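Local coordinates for protein BIFUNCTIONAL PROTEIN Proline utilization A (PutA) (Corynebacterium freiburgense, PDB 5UX5) that catalyses the two-step oxidation of proline to glutamate, pairing an FAD-dependent proline dehydrogenase with an NAD-dependent aldehyde dehydrogenase in one chain, at residues L216-L221 with E253-L258; E248-E253 with K283-A288; T191-Q196 with K210-P215. All blocks are in the same frame, centred on the assembly; numbering follows the deposited sequence.

Contact 1 (L216-L221 with E253-L258); sequences LYRLAL and EEFLGL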
ATOM      1  N   LEU A 216     -29.658  17.396   0.997  1.00 41.59           N
ATOM      2  CA  LEU A 216     -28.935  18.584   1.446  1.00 40.26           C
ATOM      3  C   LEU A 216     -29.168  19.777   0.520  1.00 42.15           C
ATOM      4  O   LEU A 216     -29.309  20.914   0.985  1.00 38.67           O
ATOM      5  CB  LEU A 216     -27.443  18.292   1.536  1.00 39.20           C
ATOM      6  CG  LEU A 216     -26.666  19.565   1.854  1.00 40.72           C
ATOM      7  CD1 LEU A 216     -26.853  19.918   3.324  1.00 46.81           C
ATOM      8  CD2 LEU A 216     -25.210  19.475   1.466  1.00 38.75           C
ATOM      9  N   TYR A 217     -29.170  19.548  -0.794  1.00 38.29           N
ATOM     10  CA  TYR A 217     -29.370  20.646  -1.732  1.00 41.16           C
ATOM     11  C   TYR A 217     -30.820  21.114  -1.746  1.00 43.45           C
ATOM     12  O   TYR A 217     -31.086  22.299  -1.941  1.00 43.53           O
ATOM     13  CB  TYR A 217     -28.917  20.221  -3.130  1.00 44.36           C
ATOM     14  CG  TYR A 217     -27.410  20.177  -3.316  1.00 45.01           C
ATOM     15  CD1 TYR A 217     -26.659  19.081  -2.877  1.00 44.14           C
ATOM     16  CD2 TYR A 217     -26.739  21.222  -3.940  1.00 40.16           C
ATOM     17  CE1 TYR A 217     -25.292  19.035  -3.043  1.00 34.69           C
ATOM     18  CE2 TYR A 217     -25.380  21.184  -4.113  1.00 34.88           C
ATOM     19  CZ  TYR A 217     -24.655  20.085  -3.664  1.00 34.22           C
ATOM     20  OH  TYR A 217     -23.289  20.052  -3.837  1.00 33.16           O
ATOM     21  N   ARG A 218     -31.762  20.208  -1.506  1.00 43.35           N
ATOM     22  CA  ARG A 218     -33.152  20.606  -1.360  1.00 45.66           C
ATOM     23  C   ARG A 218     -33.307  21.584  -0.216  1.00 49.23           C
ATOM     24  O   ARG A 218     -34.143  22.502  -0.283  1.00 44.47           O
ATOM     25  CB  ARG A 218     -34.011  19.379  -1.112  1.00 43.27           C
ATOM     26  CG  ARG A 218     -34.257  18.620  -2.346  1.00 43.55           C
ATOM     27  CD  ARG A 218     -34.950  17.367  -2.059  1.00 44.53           C
ATOM     28  NE  ARG A 218     -34.811  16.507  -3.212  1.00 44.49           N
ATOM     29  CZ  ARG A 218     -34.808  15.192  -3.128  1.00 51.18           C
ATOM     30  NH1 ARG A 218     -34.952  14.632  -1.934  1.00 55.97           N
ATOM     31  NH2 ARG A 218     -34.655  14.446  -4.220  1.00 50.11           N
ATOM     32  N   LEU A 219     -32.565  21.354   0.880  1.00 47.87           N
ATOM     33  CA  LEU A 219     -32.647  22.267   2.014  1.00 49.82           C
ATOM     34  C   LEU A 219     -32.233  23.678   1.636  1.00 48.90           C
ATOM     35  O   LEU A 219     -32.793  24.646   2.167  1.00 50.07           O
ATOM     36  CB  LEU A 219     -31.791  21.783   3.173  1.00 46.30           C
ATOM     37  CG  LEU A 219     -32.249  20.554   3.949  1.00 50.97           C
ATOM     38  CD1 LEU A 219     -31.330  20.437   5.131  1.00 54.37           C
ATOM     39  CD2 LEU A 219     -33.692  20.640   4.415  1.00 44.02           C
ATOM     40  N   ALA A 220     -31.314  23.813   0.675  1.00 40.58           N
ATOM     41  CA  ALA A 220     -30.927  25.127   0.177  1.00 41.48           C
ATOM     42  C   ALA A 220     -31.962  25.725  -0.770  1.00 48.06           C
ATOM     43  O   ALA A 220     -31.947  26.939  -0.986  1.00 52.71           O
ATOM     44  CB  ALA A 220     -29.576  25.048  -0.534  1.00 38.88           C
ATOM     45  N   LEU A 221     -32.834  24.901  -1.360  1.00 44.49           N
ATOM     46  CA  LEU A 221     -33.939  25.403  -2.171  1.00 48.04           C
ATOM     47  C   LEU A 221     -35.143  25.826  -1.335  1.00 47.34           C
ATOM     48  O   LEU A 221     -35.991  26.563  -1.842  1.00 52.22           O
ATOM     49  CB  LEU A 221     -34.404  24.344  -3.175  1.00 48.82           C
ATOM     50  CG  LEU A 221     -33.521  23.813  -4.297  1.00 52.00           C
ATOM     51  CD1 LEU A 221     -34.244  22.691  -5.036  1.00 43.29           C
ATOM     52  CD2 LEU A 221     -33.134  24.927  -5.259  1.00 51.09           C
ATOM     53  N   GLU A 253     -33.495  18.921 -13.163  1.00 50.92           N
ATOM     54  CA  GLU A 253     -34.551  19.934 -13.210  1.00 47.83           C
ATOM     55  C   GLU A 253     -34.754  20.579 -11.850  1.00 45.62           C
ATOM     56  O   GLU A 253     -34.827  21.804 -11.729  1.00 45.56           O
ATOM     57  CB  GLU A 253     -35.851  19.295 -13.689  1.00 47.84           C
ATOM     58  CG  GLU A 253     -36.826  20.194 -14.382  1.00 61.93           C
ATOM     59  CD  GLU A 253     -38.180  19.515 -14.453  1.00 76.70           C
ATOM     60  OE1 GLU A 253     -39.153  20.108 -14.983  1.00 79.31           O
ATOM     61  OE2 GLU A 253     -38.263  18.368 -13.957  1.00 78.43           O
ATOM     62  N   GLU A 254     -34.721  19.766 -10.809  1.00 45.28           N
ATOM     63  CA  GLU A 254     -34.964  20.239  -9.459  1.00 45.07           C
ATOM     64  C   GLU A 254     -33.980  21.339  -9.065  1.00 46.63           C
ATOM     65  O   GLU A 254     -34.360  22.319  -8.420  1.00 46.06           O
ATOM     66  CB  GLU A 254     -34.864  19.032  -8.531  1.00 46.22           C
ATOM     67  CG  GLU A 254     -35.071  19.262  -7.086  1.00 51.83           C
ATOM     68  CD  GLU A 254     -34.896  17.968  -6.308  1.00 59.86           C
ATOM     69  OE1 GLU A 254     -34.258  17.015  -6.837  1.00 51.35           O
ATOM     70  OE2 GLU A 254     -35.454  17.886  -5.190  1.00 63.34           O
ATOM     71  N   PHE A 255     -32.716  21.214  -9.470  1.00 42.88           N
ATOM     72  CA  PHE A 255     -31.659  22.085  -8.974  1.00 41.31           C
ATOM     73  C   PHE A 255     -31.165  23.075 -10.007  1.00 42.52           C
ATOM     74  O   PHE A 255     -30.146  23.729  -9.779  1.00 43.33           O
ATOM     75  CB  PHE A 255     -30.485  21.253  -8.465  1.00 40.03           C
ATOM     76  CG  PHE A 255     -30.858  20.274  -7.392  1.00 40.19           C
ATOM     77  CD1 PHE A 255     -31.345  20.716  -6.168  1.00 40.46           C
ATOM     78  CD2 PHE A 255     -30.716  18.909  -7.604  1.00 41.65           C
ATOM     79  CE1 PHE A 255     -31.702  19.807  -5.172  1.00 41.53           C
ATOM     80  CE2 PHE A 255     -31.052  17.991  -6.608  1.00 43.35           C
ATOM     81  CZ  PHE A 255     -31.550  18.445  -5.392  1.00 40.72           C
ATOM     82  N   LEU A 256     -31.878  23.234 -11.118  1.00 52.37           N
ATOM     83  CA  LEU A 256     -31.334  24.013 -12.221  1.00 43.16           C
ATOM     84  C   LEU A 256     -31.106  25.471 -11.835  1.00 43.90           C
ATOM     85  O   LEU A 256     -30.195  26.114 -12.367  1.00 41.26           O
ATOM     86  CB  LEU A 256     -32.270  23.939 -13.425  1.00 43.55           C
ATOM     87  CG  LEU A 256     -31.576  24.394 -14.725  1.00 52.49           C
ATOM     88  CD1 LEU A 256     -30.218  23.672 -14.942  1.00 46.15           C
ATOM     89  CD2 LEU A 256     -32.462  24.334 -15.971  1.00 45.34           C
ATOM     90  N   GLY A 257     -31.875  25.997 -10.881  1.00 48.18           N
ATOM     91  CA  GLY A 257     -31.709  27.396 -10.522  1.00 42.07           C
ATOM     92  C   GLY A 257     -30.974  27.679  -9.227  1.00 47.16           C
ATOM     93  O   GLY A 257     -31.048  28.800  -8.715  1.00 48.32           O
ATOM     94  N   LEU A 258     -30.206  26.709  -8.723  1.00 40.12           N
ATOM     95  CA  LEU A 258     -29.496  26.841  -7.459  1.00 43.70           C
ATOM     96  C   LEU A 258     -28.041  27.214  -7.717  1.00 48.19           C
ATOM     97  O   LEU A 258     -27.311  26.482  -8.398  1.00 42.73           O
ATOM     98  CB  LEU A 258     -29.562  25.543  -6.658  1.00 50.15           C
ATOM     99  CG  LEU A 258     -28.870  25.555  -5.294  1.00 43.27           C
ATOM    100  CD1 LEU A 258     -29.464  26.643  -4.414  1.00 38.82           C
ATOM    101  CD2 LEU A 258     -28.974  24.180  -4.630  1.00 38.15           C
TER
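Phe-255 lays one corner of its ring against the flank of helix 202-221, with CE1 3.5 Å from Tyr-217 CB. The next corner, CD1, meets Leu-221 CD1 at 3.7 Å, so the flat ring bridges two residues one helical turn apart. Its face is turned to the edge of the Tyr-217 ring in an edge-to-face pair, centroids 6.0 Å apart and planes at 63°. One face is covered by CG of the adjoining Glu-254, over the ring centre.

Leu-258 is the second hydrophobic residue that the loop sets against the helix. With CG anti to its backbone N (chi1 -179°), it holds its fork across the helix: CD2 reaches the Tyr-217 ring edge in plane, 3.8 Å from CD2 of that ring, while CD1 lies 4.2 Å from Ala-220 CB. The small methyl of Ala-220 lets this branch lie close to the helix. Leu-221 straddles the two loop residues, its CD1 on Phe-255 and its CD2 3.9 Å from Leu-258 CB.

At the outer margin, the extended chains of Arg-218 and Glu-254 cross at about a right angle and close a salt bridge. Arg-218 NE donates to Glu-254 OE2, 2.5 Å away along a path bent to 143°, and meets the syn lone pair of that oxygen, with the two flat groups nearly coplanar. Long charged chains suit this margin, where Arg-218 reaches solvent, as aromatic and branched residues suit the interior.

A type I turn from Phe-255 to Leu-258 brings both hydrophobic residues round to the helix, where Ile-229 of strand 228-232 and Leu-249 of helix 239-251 continue the core. The segment 253-258 connects helix 239-251 to strand 260-265, and its packing on helix 202-221, the helix of the preceding beta/alpha unit, is characteristic of proline dehydrogenase's beta/alpha barrel.

Contact 2 (E248-E253 with K283-A288); sequences ELLMEE and KRRAAA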
ATOM      1  N   GLU A 248     -23.438  17.007 -12.894  1.00 40.54           N
ATOM      2  CA  GLU A 248     -24.658  16.240 -13.064  1.00 42.02           C
ATOM      3  C   GLU A 248     -25.761  16.769 -12.139  1.00 50.56           C
ATOM      4  O   GLU A 248     -26.882  17.048 -12.587  1.00 50.07           O
ATOM      5  CB  GLU A 248     -24.364  14.764 -12.816  1.00 36.13           C
ATOM      6  CG  GLU A 248     -23.577  14.117 -13.932  1.00 36.02           C
ATOM      7  CD  GLU A 248     -23.446  12.620 -13.740  1.00 50.59           C
ATOM      8  OE1 GLU A 248     -22.669  11.969 -14.493  1.00 35.72           O
ATOM      9  OE2 GLU A 248     -24.124  12.102 -12.817  1.00 47.39           O
ATOM     10  N   LEU A 249     -25.429  17.014 -10.868  1.00 48.34           N
ATOM     11  CA  LEU A 249     -26.454  17.386  -9.902  1.00 46.09           C
ATOM     12  C   LEU A 249     -27.076  18.727 -10.245  1.00 54.05           C
ATOM     13  O   LEU A 249     -28.303  18.884 -10.183  1.00 62.41           O
ATOM     14  CB  LEU A 249     -25.863  17.419  -8.500  1.00 43.15           C
ATOM     15  CG  LEU A 249     -26.853  17.327  -7.348  1.00 46.59           C
ATOM     16  CD1 LEU A 249     -27.633  16.042  -7.461  1.00 55.94           C
ATOM     17  CD2 LEU A 249     -26.092  17.361  -6.030  1.00 43.60           C
ATOM     18  N   LEU A 250     -26.257  19.684 -10.660  1.00 44.50           N
ATOM     19  CA  LEU A 250     -26.741  21.029 -10.908  1.00 39.54           C
ATOM     20  C   LEU A 250     -27.503  21.172 -12.228  1.00 43.09           C
ATOM     21  O   LEU A 250     -28.020  22.261 -12.501  1.00 44.90           O
ATOM     22  CB  LEU A 250     -25.567  22.013 -10.870  1.00 39.68           C
ATOM     23  CG  LEU A 250     -24.986  22.280  -9.484  1.00 39.94           C
ATOM     24  CD1 LEU A 250     -24.029  23.465  -9.506  1.00 35.11           C
ATOM     25  CD2 LEU A 250     -26.122  22.522  -8.494  1.00 37.49           C
ATOM     26  N   MET A 251     -27.568  20.132 -13.064  1.00 41.90           N
ATOM     27  CA  MET A 251     -28.374  20.185 -14.278  1.00 42.24           C
ATOM     28  C   MET A 251     -29.718  19.482 -14.114  1.00 45.23           C
ATOM     29  O   MET A 251     -30.573  19.606 -14.991  1.00 49.71           O
ATOM     30  CB  MET A 251     -27.621  19.566 -15.474  1.00 40.17           C
ATOM     31  CG  MET A 251     -26.413  20.367 -15.942  1.00 39.38           C
ATOM     32  SD  MET A 251     -26.784  22.084 -16.330  1.00 49.80           S
ATOM     33  CE  MET A 251     -27.834  21.907 -17.768  1.00 49.38           C
ATOM     34  N   GLU A 252     -29.930  18.769 -13.012  1.00 47.78           N
ATOM     35  CA  GLU A 252     -31.222  18.154 -12.749  1.00 50.44           C
ATOM     36  C   GLU A 252     -32.297  19.228 -12.650  1.00 51.13           C
ATOM     37  O   GLU A 252     -32.045  20.328 -12.156  1.00 55.06           O
ATOM     38  CB  GLU A 252     -31.149  17.336 -11.465  1.00 41.87           C
ATOM     39  CG  GLU A 252     -30.306  16.135 -11.625  1.00 42.59           C
ATOM     40  CD  GLU A 252     -30.114  15.358 -10.342  1.00 51.57           C
ATOM     41  OE1 GLU A 252     -30.870  15.582  -9.365  1.00 49.24           O
ATOM     42  OE2 GLU A 252     -29.180  14.522 -10.320  1.00 55.48           O
ATOM     43  N   GLU A 253     -33.495  18.921 -13.163  1.00 50.92           N
ATOM     44  CA  GLU A 253     -34.551  19.934 -13.210  1.00 47.83           C
ATOM     45  C   GLU A 253     -34.754  20.579 -11.850  1.00 45.62           C
ATOM     46  O   GLU A 253     -34.827  21.804 -11.729  1.00 45.56           O
ATOM     47  CB  GLU A 253     -35.851  19.295 -13.689  1.00 47.84           C
ATOM     48  CG  GLU A 253     -36.826  20.194 -14.382  1.00 61.93           C
ATOM     49  CD  GLU A 253     -38.180  19.515 -14.453  1.00 76.70           C
ATOM     50  OE1 GLU A 253     -39.153  20.108 -14.983  1.00 79.31           O
ATOM     51  OE2 GLU A 253     -38.263  18.368 -13.957  1.00 78.43           O
ATOM     52  N   LYS A 283     -21.646  28.052 -19.184  1.00 39.14           N
ATOM     53  CA  LYS A 283     -22.319  28.630 -20.344  1.00 43.98           C
ATOM     54  C   LYS A 283     -23.452  27.727 -20.819  1.00 50.26           C
ATOM     55  O   LYS A 283     -24.545  28.200 -21.166  1.00 51.94           O
ATOM     56  CB  LYS A 283     -21.307  28.871 -21.464  1.00 42.89           C
ATOM     57  CG  LYS A 283     -20.282  29.946 -21.155  1.00 40.45           C
ATOM     58  CD  LYS A 283     -19.207  29.971 -22.213  1.00 40.81           C
ATOM     59  CE  LYS A 283     -18.210  31.088 -21.972  1.00 51.43           C
ATOM     60  NZ  LYS A 283     -17.187  31.154 -23.065  1.00 59.48           N
ATOM     61  N   ARG A 284     -23.203  26.420 -20.826  1.00 44.93           N
ATOM     62  CA  ARG A 284     -24.231  25.456 -21.169  1.00 42.38           C
ATOM     63  C   ARG A 284     -25.398  25.538 -20.181  1.00 53.62           C
ATOM     64  O   ARG A 284     -26.570  25.482 -20.583  1.00 58.87           O
ATOM     65  CB  ARG A 284     -23.577  24.070 -21.220  1.00 42.06           C
ATOM     66  CG  ARG A 284     -24.436  22.866 -21.610  1.00 53.27           C
ATOM     67  CD  ARG A 284     -23.761  21.540 -21.138  1.00 64.23           C
ATOM     68  NE  ARG A 284     -24.737  20.631 -20.533  1.00 66.00           N
ATOM     69  CZ  ARG A 284     -24.461  19.693 -19.634  1.00 66.25           C
ATOM     70  NH1 ARG A 284     -23.217  19.516 -19.207  1.00 71.15           N
ATOM     71  NH2 ARG A 284     -25.442  18.937 -19.152  1.00 66.88           N
ATOM     72  N   ARG A 285     -25.097  25.731 -18.888  1.00 49.92           N
ATOM     73  CA  ARG A 285     -26.153  25.790 -17.878  1.00 44.24           C
ATOM     74  C   ARG A 285     -26.992  27.036 -18.037  1.00 44.76           C
ATOM     75  O   ARG A 285     -28.223  26.958 -18.080  1.00 50.55           O
ATOM     76  CB  ARG A 285     -25.567  25.753 -16.470  1.00 44.93           C
ATOM     77  CG  ARG A 285     -26.555  25.335 -15.406  1.00 46.49           C
ATOM     78  CD  ARG A 285     -25.982  25.559 -14.039  1.00 46.47           C
ATOM     79  NE  ARG A 285     -26.739  24.903 -12.973  1.00 42.55           N
ATOM     80  CZ  ARG A 285     -26.840  25.384 -11.740  1.00 38.09           C
ATOM     81  NH1 ARG A 285     -27.530  24.719 -10.826  1.00 40.83           N
ATOM     82  NH2 ARG A 285     -26.272  26.543 -11.423  1.00 37.70           N
ATOM     83  N   ALA A 286     -26.342  28.198 -18.122  1.00 49.37           N
ATOM     84  CA  ALA A 286     -27.072  29.446 -18.318  1.00 46.70           C
ATOM     85  C   ALA A 286     -27.985  29.354 -19.521  1.00 44.02           C
ATOM     86  O   ALA A 286     -29.146  29.760 -19.463  1.00 47.98           O
ATOM     87  CB  ALA A 286     -26.103  30.608 -18.495  1.00 50.75           C
ATOM     88  N   ALA A 287     -27.479  28.811 -20.620  1.00 44.36           N
ATOM     89  CA  ALA A 287     -28.311  28.632 -21.797  1.00 45.94           C
ATOM     90  C   ALA A 287     -29.548  27.797 -21.489  1.00 48.50           C
ATOM     91  O   ALA A 287     -30.612  28.031 -22.078  1.00 52.75           O
ATOM     92  CB  ALA A 287     -27.500  28.015 -22.925  1.00 46.17           C
ATOM     93  N   ALA A 288     -29.442  26.805 -20.598  1.00 45.63           N
ATOM     94  CA  ALA A 288     -30.639  26.033 -20.253  1.00 48.97           C
ATOM     95  C   ALA A 288     -31.581  26.767 -19.266  1.00 52.45           C
ATOM     96  O   ALA A 288     -32.570  26.174 -18.813  1.00 51.81           O
ATOM     97  CB  ALA A 288     -30.236  24.672 -19.688  1.00 45.44           C
TER
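The carbonyl oxygen of Leu-250 is gripped by two nitrogens of one side chain: Arg-285 NE and Arg-285 NH1 both donate to it, each at 3.0 Å. The guanidinium comes side-on and keeps the oxygen in its own plane. NH1 lies in the carbonyl plane on a lone pair, whereas NE stands above that plane, 44° out of it. Leu-250 belongs to the last turn of helix 239-251, where carbonyls run short of amide donors, so a positive group suits the place and may also ease the partial negative charge of the helix end.

The same residue also covers the cation: Leu-250 lies over one guanidinium face, its CB 3.3 Å from Arg-285 NH1. An arginine buried this way needs its polar ends met, and Ala-291 O accepts from NH2 and, probably, Leu-258 O from NH1.

Met-251 runs antiparallel to the aliphatic part of Arg-285. Bends at chi2 and chi3 curl its flexible chain so that SD lies 3.4 Å from Arg-285 CG, while CE touches Ala-288 CB at 4.1 Å. Arg-284, itself exposed, brings NH2 to 3.6 Å from Met-251 CG.

Helices 239-251 and 271-287, which flank strand 260-265 in sequence, are thus joined near their C-terminal ends, and salt bridges from Glu-248 to Lys-210 and from Glu-252 to Arg-214 link the first of them to helix 202-221.

Contact 3 (T191-Q196 with K210-P215); sequences TSVVAQ and KERLRP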
ATOM      1  N   THR A 191     -15.672  12.841   0.220  1.00 34.10           N
ATOM      2  CA  THR A 191     -15.245  11.751   1.083  1.00 30.17           C
ATOM      3  C   THR A 191     -15.819  11.852   2.482  1.00 34.53           C
ATOM      4  O   THR A 191     -15.689  10.897   3.247  1.00 49.24           O
ATOM      5  CB  THR A 191     -13.742  11.710   1.184  1.00 26.85           C
ATOM      6  OG1 THR A 191     -13.302  12.846   1.930  1.00 38.81           O
ATOM      7  CG2 THR A 191     -13.183  11.794  -0.162  1.00 27.12           C
ATOM      8  N   SER A 192     -16.455  12.962   2.838  1.00 36.32           N
ATOM      9  CA  SER A 192     -17.231  12.978   4.067  1.00 33.82           C
ATOM     10  C   SER A 192     -18.640  12.444   3.859  1.00 38.29           C
ATOM     11  O   SER A 192     -19.290  12.061   4.837  1.00 49.20           O
ATOM     12  CB  SER A 192     -17.328  14.398   4.620  1.00 34.69           C
ATOM     13  OG  SER A 192     -16.055  14.966   4.846  1.00 29.39           O
ATOM     14  N   VAL A 193     -19.112  12.396   2.610  1.00 32.45           N
ATOM     15  CA  VAL A 193     -20.469  11.941   2.326  1.00 31.63           C
ATOM     16  C   VAL A 193     -20.500  10.445   2.012  1.00 34.74           C
ATOM     17  O   VAL A 193     -21.478   9.761   2.338  1.00 43.42           O
ATOM     18  CB  VAL A 193     -21.070  12.791   1.196  1.00 31.80           C
ATOM     19  CG1 VAL A 193     -22.385  12.235   0.733  1.00 32.83           C
ATOM     20  CG2 VAL A 193     -21.258  14.216   1.673  1.00 31.99           C
ATOM     21  N   VAL A 194     -19.445   9.929   1.398  1.00 30.78           N
ATOM     22  CA  VAL A 194     -19.267   8.506   1.144  1.00 36.89           C
ATOM     23  C   VAL A 194     -17.931   8.085   1.767  1.00 37.83           C
ATOM     24  O   VAL A 194     -16.870   8.582   1.372  1.00 35.76           O
ATOM     25  CB  VAL A 194     -19.292   8.194  -0.361  1.00 35.23           C
ATOM     26  CG1 VAL A 194     -18.924   6.740  -0.613  1.00 34.50           C
ATOM     27  CG2 VAL A 194     -20.647   8.487  -0.930  1.00 45.17           C
ATOM     28  N   ALA A 195     -17.974   7.192   2.747  1.00 40.34           N
ATOM     29  CA  ALA A 195     -16.705   6.718   3.260  1.00 37.98           C
ATOM     30  C   ALA A 195     -16.147   5.656   2.331  1.00 38.78           C
ATOM     31  O   ALA A 195     -16.891   5.004   1.596  1.00 37.72           O
ATOM     32  CB  ALA A 195     -16.846   6.151   4.662  1.00 43.86           C
ATOM     33  N   GLN A 196     -14.815   5.481   2.389  1.00 42.28           N
ATOM     34  CA  GLN A 196     -14.095   4.482   1.591  1.00 32.66           C
ATOM     35  C   GLN A 196     -14.379   4.626   0.097  1.00 42.38           C
ATOM     36  O   GLN A 196     -14.604   3.642  -0.608  1.00 48.58           O
ATOM     37  CB  GLN A 196     -14.432   3.066   2.064  1.00 31.79           C
ATOM     38  CG  GLN A 196     -13.955   2.733   3.485  1.00 39.37           C
ATOM     39  CD  GLN A 196     -14.475   1.395   4.021  1.00 41.70           C
ATOM     40  OE1 GLN A 196     -14.982   0.557   3.280  1.00 38.89           O
ATOM     41  NE2 GLN A 196     -14.327   1.192   5.322  1.00 52.40           N
ATOM     42  N   LYS A 210     -24.812  11.571  -5.382  1.00 37.96           N
ATOM     43  CA  LYS A 210     -26.016  12.290  -5.738  1.00 35.91           C
ATOM     44  C   LYS A 210     -27.198  11.795  -4.923  1.00 45.20           C
ATOM     45  O   LYS A 210     -28.007  12.597  -4.447  1.00 52.05           O
ATOM     46  CB  LYS A 210     -26.280  12.149  -7.235  1.00 39.84           C
ATOM     47  CG  LYS A 210     -25.323  12.965  -8.091  1.00 38.46           C
ATOM     48  CD  LYS A 210     -25.740  12.948  -9.539  1.00 38.10           C
ATOM     49  CE  LYS A 210     -25.954  11.535 -10.039  1.00 42.96           C
ATOM     50  NZ  LYS A 210     -26.226  11.491 -11.514  1.00 49.41           N
ATOM     51  N   GLU A 211     -27.320  10.476  -4.767  1.00 42.18           N
ATOM     52  CA  GLU A 211     -28.401   9.917  -3.968  1.00 45.39           C
ATOM     53  C   GLU A 211     -28.353  10.432  -2.534  1.00 44.39           C
ATOM     54  O   GLU A 211     -29.395  10.682  -1.913  1.00 53.28           O
ATOM     55  CB  GLU A 211     -28.322   8.394  -4.010  1.00 54.59           C
ATOM     56  CG  GLU A 211     -29.305   7.684  -3.124  1.00 65.39           C
ATOM     57  CD  GLU A 211     -29.007   6.209  -3.033  1.00 79.24           C
ATOM     58  OE1 GLU A 211     -28.458   5.647  -4.009  1.00 80.63           O
ATOM     59  OE2 GLU A 211     -29.309   5.615  -1.975  1.00 88.08           O
ATOM     60  N   ARG A 212     -27.157  10.627  -2.000  1.00 40.61           N
ATOM     61  CA  ARG A 212     -27.030  11.060  -0.616  1.00 44.27           C
ATOM     62  C   ARG A 212     -27.095  12.570  -0.440  1.00 48.15           C
ATOM     63  O   ARG A 212     -27.542  13.031   0.619  1.00 52.23           O
ATOM     64  CB  ARG A 212     -25.722  10.535  -0.021  1.00 39.47           C
ATOM     65  CG  ARG A 212     -25.747   9.051   0.234  1.00 36.29           C
ATOM     66  CD  ARG A 212     -24.460   8.642   0.873  1.00 38.00           C
ATOM     67  NE  ARG A 212     -24.461   7.250   1.286  1.00 37.24           N
ATOM     68  CZ  ARG A 212     -23.396   6.641   1.789  1.00 38.87           C
ATOM     69  NH1 ARG A 212     -22.271   7.320   1.914  1.00 44.55           N
ATOM     70  NH2 ARG A 212     -23.451   5.366   2.176  1.00 35.66           N
ATOM     71  N   LEU A 213     -26.666  13.354  -1.440  1.00 40.84           N
ATOM     72  CA  LEU A 213     -26.566  14.799  -1.266  1.00 37.22           C
ATOM     73  C   LEU A 213     -27.829  15.565  -1.665  1.00 45.48           C
ATOM     74  O   LEU A 213     -27.989  16.713  -1.235  1.00 48.62           O
ATOM     75  CB  LEU A 213     -25.367  15.348  -2.039  1.00 34.86           C
ATOM     76  CG  LEU A 213     -24.022  15.232  -1.326  1.00 37.74           C
ATOM     77  CD1 LEU A 213     -22.923  15.582  -2.295  1.00 32.77           C
ATOM     78  CD2 LEU A 213     -24.005  16.171  -0.142  1.00 33.83           C
ATOM     79  N   ARG A 214     -28.739  14.961  -2.440  1.00 44.31           N
ATOM     80  CA  ARG A 214     -29.958  15.665  -2.840  1.00 42.43           C
ATOM     81  C   ARG A 214     -30.776  16.194  -1.660  1.00 42.65           C
ATOM     82  O   ARG A 214     -31.216  17.351  -1.729  1.00 43.79           O
ATOM     83  CB  ARG A 214     -30.818  14.756  -3.733  1.00 40.28           C
ATOM     84  CG  ARG A 214     -30.307  14.581  -5.147  1.00 39.85           C
ATOM     85  CD  ARG A 214     -31.205  13.666  -5.952  1.00 41.07           C
ATOM     86  NE  ARG A 214     -30.593  13.270  -7.210  1.00 43.59           N
ATOM     87  CZ  ARG A 214     -30.152  12.039  -7.454  1.00 50.60           C
ATOM     88  NH1 ARG A 214     -30.294  11.100  -6.531  1.00 49.16           N
ATOM     89  NH2 ARG A 214     -29.571  11.740  -8.611  1.00 50.81           N
ATOM     90  N   PRO A 215     -30.991  15.461  -0.566  1.00 47.04           N
ATOM     91  CA  PRO A 215     -31.683  16.091   0.574  1.00 41.31           C
ATOM     92  C   PRO A 215     -30.994  17.351   1.050  1.00 41.53           C
ATOM     93  O   PRO A 215     -31.673  18.292   1.473  1.00 44.08           O
ATOM     94  CB  PRO A 215     -31.679  15.007   1.661  1.00 41.68           C
ATOM     95  CG  PRO A 215     -31.274  13.751   0.998  1.00 50.55           C
ATOM     96  CD  PRO A 215     -30.859  14.000  -0.408  1.00 50.16           C
TER
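Val-193 and Arg-212 bury the most surface here, and they slide past one another in opposite directions. Arg-212 sets CG anti to its carbonyl carbon (chi1 -72°) and then runs extended, so its CB rests 3.8 Å from Val-193 CG1 while its tip arrives at the Val-193 backbone. There NH1 donates to Val-193 O at 2.6 Å, on a carbonyl lone pair, though the bond is bent to 134°. The carbonyl lies where the weakly bonded helix 190-193 gives way to loop, where amide donors run short, and the long arginine chain can supply an N-H from the neighbouring helix. Val-194 CG2 lies 3.5 Å from the same NH1, and the guanidinium has a second partner, Asp-164, which NH2 meets in a salt bridge.

Both branches of Val-193 also meet Leu-213, with CG2 3.8 Å from Leu-213 CD2. Compact, branched residues fit this buried seam, which Leu-171 of helix 164-178 and Leu-245 of helix 239-251 extend around Leu-213.

The side chain of Val-193 is about 14 Å from the bound FAD. Helix 190-193 directly follows strand 185-189, and its packing on helix 202-221 joins a beta-to-alpha loop to the next helix, an arrangement characteristic of beta/alpha barrels.

All three contacts belong to the proline dehydrogenase barrel, and helix 202-221 is common to contacts 1 and 3. Contact 3 is buried; contacts 1 and 2 are partly buried and have exposed margins. Arginine serves differently in each: in contact 1 it pairs with a carboxylate at the outer margin, whereas in contacts 2 and 3 it satisfies backbone carbonyls at helix ends. Contact 1 alone rests on aromatic packing. Contacts 1 and 2 share Glu-253 and touch directly. Acidic side chains of 248-253 meet basic ones of 210-215, so that contact 2 is tied to contact 3 by charge, while Phe-255 packs on Arg-214 between contacts 1 and 3.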